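Local coordinates for protein dihydropteroate synthase (Anaplasma phagocytophilum, PDB 6UCZ) that probably condenses para-aminobenzoate with 6-hydroxymethyl-7,8-dihydropterin pyrophosphate to give 7,8-dihydropteroate, a step of folate synthesis, and binds a pterin monophosphate, at residues 73-78 against 115-120; 130-135 against 141-146; 260-265 against 279-284. All coordinates share one frame; numbering follows the deposited sequence.

In the fold
Following the chain from the N terminus, the three contacts come in series, none nested in or crossing another. Interaction 1 joins the loop after strand 69-73 to the turn after strand 110-115, closing a loop of 36 residues, half of it helical. Interaction 2 closes a much shorter one, folding helix 143-148 back on strand 131-134. The two are neighbours, their centres about 11 Å apart, and they touch where Thr115 N probably bonds to Asn133 O between adjacent strands. Interaction 3 closes a loop of 13 residues that includes strand 272-275, bringing helix 278-290 against helix 255-267 on the opposite side of the chain's centre, with nearest atoms about 14 Å from interaction 2.

Interaction 1. Residues 73-78 against 115-120; sequences GAESTA and TRNAKT
Glu75 and Arg116 meet between two pieces of irregular backbone, residues 73-78 leaving the end of strand 69-73 and residues 115-117 turning from strand 110-115 into the helix that starts at Ala118. Their flat ends are stacked, the carboxylate and guanidinium planes being only 21° apart. Glu75 reaches over on an extended chain, while Arg116 bends at chi3 (72°), which lays its guanidinium across the glutamate. OE1 of Glu75 sits over one face of that group, toward its rim, 3.4 Å from Arg116 NE. No N-H points at this oxygen, and the salt bridge is one of charge alone. A long, flat-ended arginine suits the place because it can offer a broad charged face to the acid.

Water supplies the directed bonds. One molecule donates to Glu75 OE1 at 2.6 Å and accepts from the backbone N of Arg116 at 3.0 Å; a second donates to the same oxygen and lies so close to Asn117 ND2 that a bond there is doubtful. Two waters thus donate to OE1, and ND2 has a direct partner in Glu89 OE1. Thr115 OG1 accepts from Asn117 N, two residues on, at 2.9 Å with an N-H...O angle of 168°, an ST turn; its hydroxyl is also bonded to Glu89. Asn117 stands at the N-cap position without capping the helix, and Asp140 receives the N-H of Ala118 instead.

Nearby, Thr77 OG1 lies obliquely 4.2 Å from Arg116 NH2, has a weak hydrogen bond with Gln135, and touches the bound pterin monophosphate. Two loops following neighbouring parallel strands and meeting beside the ligand are typical of the C-terminal rim of a TIM barrel, where this family binds its pterin substrate.

Interaction 2. Residues 130-135 against 141-146; sequences DYINDQ and PDMPAI. With PMM (pterin-6-yl-methyl-monophosphate), chain C.
Asn133 ND2 is held by two acceptors, N1 of the bound pterin at 3.2 Å and the carboxylate of Asp71. On the same amide, OD1 takes a nearly straight bond from the pterin's N2, 2.8 Å long with an N-H...O angle of 176°. An asparagine fits because its side chain presents a donor and an acceptor side by side, the complement of the ring nitrogen and exocyclic amine. With CG anti to the backbone N (chi1 174°), the amide is carried from the strand toward the ligand. Gln135 lies near the pterin too, NE2 coming within 3.5 Å of N8, and NE2 is hydrogen-bonded to Asp114 OD1.

Residues between and before these two turn the other way, toward helix 143-148. Asp134 and Met143 approach from opposite directions, and the methionine, bent at chi2 and chi3, curls round the carboxylate: its CG lies 3.4 Å from Asp134 OD2 and its CE 3.7 Å from Asp134 OD1. The acid finds its hydrogen bond elsewhere, OD2 accepting from Leu138 N in the intervening loop. The rest of the contact is apolar. The Ile132 and Met143 side chains run past each other in opposite directions, Ile132 CG2 4.0 Å from Met143 SD; those of Ile132 and Ile146 cross at about a right angle, Ile132 CD1 4.2 Å from Ile146 CG2. Leu125 of the preceding helix adjoins both isoleucines.

The strand of this beta-alpha-beta unit therefore has two chemistries: on one side the amide of Asn133, hydrogen-bonded to the pterin, and on the other an apolar seam in which a buried carboxylate is satisfied by backbone.

Interaction 3. Residues 260-265 against 279-284; sequences MLSTFL and KLTGIS
Direct packing joins Ser284 to Ser262 and Thr263 on helices whose local axes approach to 8.5 Å, with 42° between their N-to-C directions (signed crossing angle -42°). The backbones come especially near at Thr263 and Ser284, whose CA atoms are 4.5 Å apart, and small side chains are what such closeness permits. Thr263 OG1 rests 3.2 Å from Ser284 CB, while its own hydrogen bond goes back to Ala259 O. Ser284 OG lies against Ser262 CB; this serine was modelled in two conformers, and its side-chain contacts hold for the one described.

Among the hydrogen bonds none passes straight from one segment to the other. In that conformer, Ser284 OG donates to Thr281 O of its own helix at 2.8 Å, tilted 19° from the carbonyl plane; chi1 of 84° turns the hydroxyl back over the preceding turn.

A water makes the polar link instead. It lies 2.7 Å from Ser262 OG and donates to Thr281 OG1, also at 2.7 Å. Ser262 OG is further bonded to His238 and Thr258 O, and Thr281 OG1 to Asp277 O.

Leu273 of strand 272-275 touches both Ser262 and Thr281, placing the pair over the barrel wall. Small hydroxyl residues thus let the final two helices pack tightly, the hydroxyls of Ser262, Thr263 and Thr281 being met by backbone carbonyls, a histidine and a shared water.

Interaction 1. Residues 73-78 against 115-120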
loop_
_atom_site.group_PDB
_atom_site.type_symbol
_atom_site.label_atom_id
_atom_site.label_comp_id
_atom_site.label_asym_id
_atom_site.label_seq_id
_atom_site.Cartn_x
_atom_site.Cartn_y
_atom_site.Cartn_z
ATOM N N GLY A 73 -1.377 9.928 0.584
ATOM C CA GLY A 73 -2.364 9.650 1.605
ATOM C C GLY A 73 -2.534 10.786 2.589
ATOM O O GLY A 73 -1.571 11.483 2.923
ATOM N N ALA A 74 -3.762 10.990 3.050
ATOM C CA ALA A 74 -4.072 12.094 3.940
ATOM C C ALA A 74 -4.689 11.666 5.258
ATOM O O ALA A 74 -4.971 12.534 6.095
ATOM C CB ALA A 74 -5.031 13.078 3.252
ATOM N N GLU A 75 -4.906 10.369 5.483
ATOM C CA GLU A 75 -5.486 9.896 6.738
ATOM C C GLU A 75 -4.462 9.010 7.429
ATOM O O GLU A 75 -4.214 7.883 6.986
ATOM C CB GLU A 75 -6.799 9.138 6.511
ATOM C CG GLU A 75 -7.590 8.913 7.809
ATOM C CD GLU A 75 -8.981 8.333 7.590
ATOM O OE1 GLU A 75 -9.269 7.846 6.477
ATOM O OE2 GLU A 75 -9.785 8.350 8.551
ATOM N N SER A 76 -3.897 9.502 8.529
ATOM C CA SER A 76 -3.009 8.677 9.331
ATOM C C SER A 76 -3.782 7.501 9.903
ATOM O O SER A 76 -4.845 7.670 10.508
ATOM C CB SER A 76 -2.372 9.496 10.455
ATOM O OG SER A 76 -1.852 8.649 11.469
ATOM N N THR A 77 -3.250 6.302 9.702
ATOM C CA THR A 77 -3.869 5.085 10.201
ATOM C C THR A 77 -3.111 4.535 11.404
ATOM O O THR A 77 -3.374 3.407 11.840
ATOM C CB THR A 77 -3.976 4.059 9.072
ATOM O OG1 THR A 77 -4.738 2.926 9.504
ATOM C CG2 THR A 77 -2.607 3.629 8.618
ATOM N N ALA A 78 -2.195 5.335 11.964
ATOM C CA ALA A 78 -1.391 4.949 13.113
ATOM C C ALA A 78 -2.294 4.630 14.307
ATOM O O ALA A 78 -3.430 5.107 14.384
ATOM C CB ALA A 78 -0.409 6.069 13.458
ATOM N N THR A 115 -6.598 5.701 0.242
ATOM C CA THR A 115 -7.814 6.135 0.910
ATOM C C THR A 115 -8.695 4.923 1.156
ATOM O O THR A 115 -8.626 3.926 0.431
ATOM C CB THR A 115 -8.576 7.183 0.088
ATOM O OG1 THR A 115 -9.754 7.586 0.788
ATOM C CG2 THR A 115 -8.991 6.614 -1.264
ATOM N N ARG A 116 -9.523 5.017 2.186
ATOM C CA ARG A 116 -10.597 4.062 2.391
ATOM C C ARG A 116 -11.947 4.567 1.880
ATOM O O ARG A 116 -12.922 3.814 1.928
ATOM C CB ARG A 116 -10.700 3.705 3.876
ATOM C CG ARG A 116 -11.390 4.760 4.722
ATOM C CD ARG A 116 -11.327 4.384 6.177
ATOM N NE ARG A 116 -9.966 4.553 6.675
ATOM C CZ ARG A 116 -9.635 4.624 7.960
ATOM N NH1 ARG A 116 -10.574 4.555 8.897
ATOM N NH2 ARG A 116 -8.361 4.773 8.303
ATOM N N ASN A 117 -12.022 5.800 1.369
ATOM C CA ASN A 117 -13.288 6.455 1.007
ATOM C C ASN A 117 -13.473 6.486 -0.506
ATOM O O ASN A 117 -12.634 7.041 -1.225
ATOM C CB ASN A 117 -13.337 7.883 1.549
ATOM C CG ASN A 117 -13.300 7.940 3.060
ATOM O OD1 ASN A 117 -14.041 7.231 3.725
ATOM N ND2 ASN A 117 -12.439 8.788 3.610
ATOM N N ALA A 118 -14.600 5.945 -0.981
ATOM C CA ALA A 118 -14.843 5.883 -2.421
ATOM C C ALA A 118 -14.902 7.273 -3.052
ATOM O O ALA A 118 -14.417 7.472 -4.170
ATOM C CB ALA A 118 -16.138 5.117 -2.705
ATOM N N LYS A 119 -15.487 8.250 -2.353
ATOM C CA LYS A 119 -15.578 9.601 -2.906
ATOM C C LYS A 119 -14.200 10.204 -3.128
ATOM O O LYS A 119 -13.957 10.861 -4.146
ATOM C CB LYS A 119 -16.395 10.500 -1.981
ATOM C CG LYS A 119 -16.634 11.913 -2.521
ATOM C CD LYS A 119 -17.134 11.936 -3.960
ATOM C CE LYS A 119 -18.636 11.752 -4.042
ATOM N NZ LYS A 119 -19.185 12.366 -5.287
ATOM N N THR A 120 -13.285 9.993 -2.184
ATOM C CA THR A 120 -11.929 10.492 -2.371
ATOM C C THR A 120 -11.259 9.808 -3.554
ATOM O O THR A 120 -10.610 10.469 -4.372
ATOM C CB THR A 120 -11.127 10.307 -1.086
ATOM O OG1 THR A 120 -11.594 11.251 -0.109
ATOM C CG2 THR A 120 -9.626 10.500 -1.340
HETATM O O HOH W 1 -8.845 7.286 4.013
HETATM O O HOH W 2 -12.044 9.366 5.982
#

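Interaction 2. Residues 130-135 against 141-146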
loop_
_atom_site.group_PDB
_atom_site.type_symbol
_atom_site.label_atom_id
_atom_site.label_comp_id
_atom_site.label_asym_id
_atom_site.label_seq_id
_atom_site.Cartn_x
_atom_site.Cartn_y
_atom_site.Cartn_z
ATOM N N ASP A 130 -3.552 6.932 -11.090
ATOM C CA ASP A 130 -3.450 5.650 -11.772
ATOM C C ASP A 130 -3.898 4.471 -10.928
ATOM O O ASP A 130 -4.293 3.444 -11.488
ATOM C CB ASP A 130 -2.000 5.421 -12.217
ATOM C CG ASP A 130 -1.493 6.542 -13.103
ATOM O OD1 ASP A 130 -1.815 6.511 -14.302
ATOM O OD2 ASP A 130 -0.819 7.463 -12.597
ATOM N N TYR A 131 -3.829 4.583 -9.606
ATOM C CA TYR A 131 -4.197 3.496 -8.710
ATOM C C TYR A 131 -5.109 4.017 -7.619
ATOM O O TYR A 131 -4.913 5.130 -7.123
ATOM C CB TYR A 131 -2.977 2.854 -7.990
ATOM C CG TYR A 131 -1.875 2.284 -8.849
ATOM C CD1 TYR A 131 -0.933 3.105 -9.453
ATOM C CD2 TYR A 131 -1.738 0.912 -8.988
ATOM C CE1 TYR A 131 0.096 2.568 -10.227
ATOM C CE2 TYR A 131 -0.729 0.368 -9.744
ATOM C CZ TYR A 131 0.191 1.192 -10.359
ATOM O OH TYR A 131 1.186 0.619 -11.108
ATOM N N ILE A 132 -6.078 3.195 -7.224
ATOM C CA ILE A 132 -6.679 3.297 -5.900
ATOM C C ILE A 132 -5.927 2.352 -4.972
ATOM O O ILE A 132 -5.886 1.137 -5.204
ATOM C CB ILE A 132 -8.170 2.940 -5.905
ATOM C CG1 ILE A 132 -8.952 3.726 -6.958
ATOM C CG2 ILE A 132 -8.761 3.180 -4.506
ATOM C CD1 ILE A 132 -10.379 3.240 -7.085
ATOM N N ASN A 133 -5.316 2.893 -3.933
ATOM C CA ASN A 133 -4.740 2.055 -2.885
ATOM C C ASN A 133 -5.809 1.980 -1.798
ATOM O O ASN A 133 -5.820 2.768 -0.854
ATOM C CB ASN A 133 -3.417 2.623 -2.388
ATOM C CG ASN A 133 -2.875 1.867 -1.201
ATOM O OD1 ASN A 133 -3.309 0.747 -0.903
ATOM N ND2 ASN A 133 -1.949 2.491 -0.489
ATOM N N ASP A 134 -6.734 1.031 -1.953
ATOM C CA ASP A 134 -7.899 0.942 -1.066
ATOM C C ASP A 134 -7.467 0.253 0.210
ATOM O O ASP A 134 -7.659 -0.954 0.390
ATOM C CB ASP A 134 -9.053 0.194 -1.723
ATOM C CG ASP A 134 -10.264 0.053 -0.795
ATOM O OD1 ASP A 134 -10.325 0.745 0.246
ATOM O OD2 ASP A 134 -11.158 -0.757 -1.112
ATOM N N GLN A 135 -6.945 1.058 1.140
ATOM C CA GLN A 135 -6.494 0.529 2.420
ATOM C C GLN A 135 -7.653 -0.032 3.244
ATOM O O GLN A 135 -7.427 -0.825 4.159
ATOM C CB GLN A 135 -5.806 1.657 3.181
ATOM C CG GLN A 135 -5.163 1.268 4.477
ATOM C CD GLN A 135 -4.791 2.474 5.311
ATOM O OE1 GLN A 135 -4.713 2.384 6.539
ATOM N NE2 GLN A 135 -4.568 3.619 4.651
ATOM N N PRO A 141 -18.641 0.489 0.695
ATOM C CA PRO A 141 -19.340 -0.365 -0.283
ATOM C C PRO A 141 -19.445 0.241 -1.677
ATOM O O PRO A 141 -19.800 -0.483 -2.615
ATOM C CB PRO A 141 -20.731 -0.559 0.340
ATOM C CG PRO A 141 -20.587 -0.152 1.767
ATOM C CD PRO A 141 -19.512 0.885 1.809
ATOM N N ASP A 142 -19.181 1.536 -1.836
ATOM C CA ASP A 142 -19.171 2.173 -3.147
ATOM C C ASP A 142 -17.826 2.064 -3.842
ATOM O O ASP A 142 -17.704 2.500 -4.993
ATOM C CB ASP A 142 -19.550 3.653 -3.043
ATOM C CG ASP A 142 -21.007 3.855 -2.706
ATOM O OD1 ASP A 142 -21.841 3.017 -3.125
ATOM O OD2 ASP A 142 -21.317 4.847 -2.014
ATOM N N MET A 143 -16.802 1.542 -3.164
ATOM C CA MET A 143 -15.495 1.463 -3.805
ATOM C C MET A 143 -15.523 0.632 -5.085
ATOM O O MET A 143 -14.928 1.079 -6.081
ATOM C CB MET A 143 -14.438 0.934 -2.818
ATOM C CG MET A 143 -13.004 1.160 -3.299
ATOM S SD MET A 143 -12.556 2.908 -3.424
ATOM C CE MET A 143 -11.971 3.317 -1.777
ATOM N N PRO A 144 -16.183 -0.535 -5.152
ATOM C CA PRO A 144 -16.172 -1.294 -6.419
ATOM C C PRO A 144 -16.751 -0.536 -7.604
ATOM O O PRO A 144 -16.212 -0.624 -8.714
ATOM C CB PRO A 144 -16.999 -2.540 -6.079
ATOM C CG PRO A 144 -16.805 -2.711 -4.603
ATOM C CD PRO A 144 -16.800 -1.316 -4.063
ATOM N N ALA A 145 -17.836 0.210 -7.403
ATOM C CA ALA A 145 -18.418 0.967 -8.505
ATOM C C ALA A 145 -17.445 2.025 -9.008
ATOM O O ALA A 145 -17.312 2.229 -10.220
ATOM C CB ALA A 145 -19.740 1.605 -8.065
ATOM N N ILE A 146 -16.728 2.683 -8.092
ATOM C CA ILE A 146 -15.747 3.696 -8.482
ATOM C C ILE A 146 -14.607 3.072 -9.282
ATOM O O ILE A 146 -14.197 3.598 -10.321
ATOM C CB ILE A 146 -15.211 4.433 -7.241
ATOM C CG1 ILE A 146 -16.292 5.324 -6.640
ATOM C CG2 ILE A 146 -13.997 5.273 -7.608
ATOM C CD1 ILE A 146 -17.048 6.100 -7.677
HETATM N N5 PMM C . 0.190 0.731 5.402
HETATM C C6 PMM C . -0.187 1.960 5.771
HETATM C C7 PMM C . -0.983 2.737 4.951
HETATM N N8 PMM C . -1.446 2.343 3.759
HETATM N N1 PMM C . -1.525 0.718 2.160
HETATM C C2 PMM C . -1.196 -0.498 1.740
HETATM N N2 PMM C . -1.647 -0.938 0.561
HETATM N N3 PMM C . -0.415 -1.354 2.469
HETATM C C4 PMM C . 0.111 -1.082 3.711
HETATM O O4 PMM C . 0.784 -1.916 4.316
HETATM C C4A PMM C . -0.233 0.263 4.218
HETATM C C8A PMM C . -1.062 1.113 3.399
HETATM C C9 PMM C . 0.258 2.402 7.143
HETATM O O10 PMM C . 1.679 2.648 7.124
HETATM P PA PMM C . 2.303 4.139 7.207
HETATM O O1P PMM C . 3.813 3.907 7.382
HETATM O O2P PMM C . 1.799 4.776 8.495
HETATM O O3P PMM C . 1.952 4.914 5.981
#

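Interaction 3. Residues 260-265 against 279-284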
loop_
_atom_site.group_PDB
_atom_site.type_symbol
_atom_site.label_atom_id
_atom_site.label_comp_id
_atom_site.label_asym_id
_atom_site.label_seq_id
_atom_site.Cartn_x
_atom_site.Cartn_y
_atom_site.Cartn_z
ATOM N N MET A 260 16.641 -4.488 3.921
ATOM C CA MET A 260 17.039 -5.892 3.974
ATOM C C MET A 260 15.865 -6.812 3.656
ATOM O O MET A 260 16.016 -7.792 2.909
ATOM C CB MET A 260 17.632 -6.222 5.346
ATOM C CG MET A 260 18.896 -5.400 5.684
ATOM S SD MET A 260 19.631 -5.907 7.255
ATOM C CE MET A 260 20.423 -4.427 7.839
ATOM N N LEU A 261 14.685 -6.519 4.214
ATOM C CA LEU A 261 13.505 -7.302 3.866
ATOM C C LEU A 261 13.047 -7.012 2.440
ATOM O O LEU A 261 12.609 -7.924 1.727
ATOM C CB LEU A 261 12.385 -7.031 4.881
ATOM C CG LEU A 261 11.033 -7.684 4.606
ATOM C CD1 LEU A 261 11.154 -9.211 4.449
ATOM C CD2 LEU A 261 10.080 -7.318 5.719
ATOM N N SER A 262 13.157 -5.750 1.999
ATOM C CA SER A 262 12.806 -5.417 0.620
ATOM C C SER A 262 13.527 -6.325 -0.374
ATOM O O SER A 262 12.928 -6.775 -1.359
ATOM C CB SER A 262 13.144 -3.956 0.327
ATOM O OG SER A 262 12.302 -3.087 1.049
ATOM N N THR A 263 14.814 -6.605 -0.133
ATOM C CA THR A 263 15.559 -7.487 -1.029
ATOM C C THR A 263 14.910 -8.860 -1.104
ATOM O O THR A 263 14.714 -9.406 -2.197
ATOM C CB THR A 263 17.011 -7.627 -0.568
ATOM O OG1 THR A 263 17.627 -6.339 -0.488
ATOM C CG2 THR A 263 17.788 -8.487 -1.561
ATOM N N PHE A 264 14.549 -9.423 0.054
ATOM C CA PHE A 264 13.899 -10.732 0.086
ATOM C C PHE A 264 12.563 -10.699 -0.653
ATOM O O PHE A 264 12.247 -11.597 -1.444
ATOM C CB PHE A 264 13.675 -11.163 1.535
ATOM C CG PHE A 264 12.751 -12.337 1.679
ATOM C CD1 PHE A 264 13.259 -13.634 1.614
ATOM C CD2 PHE A 264 11.389 -12.158 1.882
ATOM C CE1 PHE A 264 12.418 -14.735 1.742
ATOM C CE2 PHE A 264 10.538 -13.256 2.015
ATOM C CZ PHE A 264 11.052 -14.540 1.942
ATOM N N LEU A 265 11.746 -9.689 -0.368
ATOM C CA LEU A 265 10.441 -9.588 -1.016
ATOM C C LEU A 265 10.587 -9.446 -2.530
ATOM O O LEU A 265 9.845 -10.070 -3.296
ATOM C CB LEU A 265 9.671 -8.405 -0.438
ATOM C CG LEU A 265 9.279 -8.508 1.032
ATOM C CD1 LEU A 265 8.656 -7.190 1.460
ATOM C CD2 LEU A 265 8.313 -9.668 1.248
ATOM N N LYS A 279 15.330 5.390 -2.414
ATOM C CA LYS A 279 16.714 5.112 -2.815
ATOM C C LYS A 279 17.176 3.739 -2.328
ATOM O O LYS A 279 17.677 2.925 -3.111
ATOM C CB LYS A 279 17.643 6.208 -2.286
ATOM C CG LYS A 279 19.080 6.151 -2.836
ATOM C CD LYS A 279 20.010 7.106 -2.091
ATOM C CE LYS A 279 21.479 6.866 -2.469
ATOM N NZ LYS A 279 22.438 7.677 -1.655
ATOM N N LEU A 280 16.995 3.452 -1.037
ATOM C CA LEU A 280 17.394 2.153 -0.516
ATOM C C LEU A 280 16.618 1.024 -1.178
ATOM O O LEU A 280 17.169 -0.056 -1.433
ATOM C CB LEU A 280 17.196 2.109 0.997
ATOM C CG LEU A 280 18.215 2.863 1.841
ATOM C CD1 LEU A 280 17.874 2.682 3.321
ATOM C CD2 LEU A 280 19.637 2.375 1.531
ATOM N N THR A 281 15.330 1.245 -1.455
ATOM C CA THR A 281 14.534 0.196 -2.083
ATOM C C THR A 281 15.016 -0.082 -3.500
ATOM O O THR A 281 15.001 -1.233 -3.953
ATOM C CB THR A 281 13.051 0.578 -2.085
ATOM O OG1 THR A 281 12.652 0.929 -0.757
ATOM C CG2 THR A 281 12.206 -0.608 -2.524
ATOM N N GLY A 282 15.425 0.957 -4.227
ATOM C CA GLY A 282 16.023 0.720 -5.531
ATOM C C GLY A 282 17.251 -0.165 -5.429
ATOM O O GLY A 282 17.418 -1.106 -6.210
ATOM N N ILE A 283 18.094 0.087 -4.424
ATOM C CA ILE A 283 19.268 -0.755 -4.200
ATOM C C ILE A 283 18.850 -2.184 -3.878
ATOM O O ILE A 283 19.438 -3.144 -4.396
ATOM C CB ILE A 283 20.148 -0.147 -3.093
ATOM C CG1 ILE A 283 20.686 1.204 -3.579
ATOM C CG2 ILE A 283 21.314 -1.117 -2.698
ATOM C CD1 ILE A 283 21.391 2.019 -2.515
ATOM N N SER A 284 17.803 -2.351 -3.053
ATOM C CA SER A 284 17.367 -3.699 -2.706
ATOM C C SER A 284 16.898 -4.464 -3.939
ATOM O O SER A 284 17.145 -5.670 -4.052
ATOM C CB SER A 284 16.265 -3.655 -1.638
ATOM O OG SER A 284 14.988 -3.463 -2.211
HETATM O O HOH W 3 13.441 -0.659 1.329
#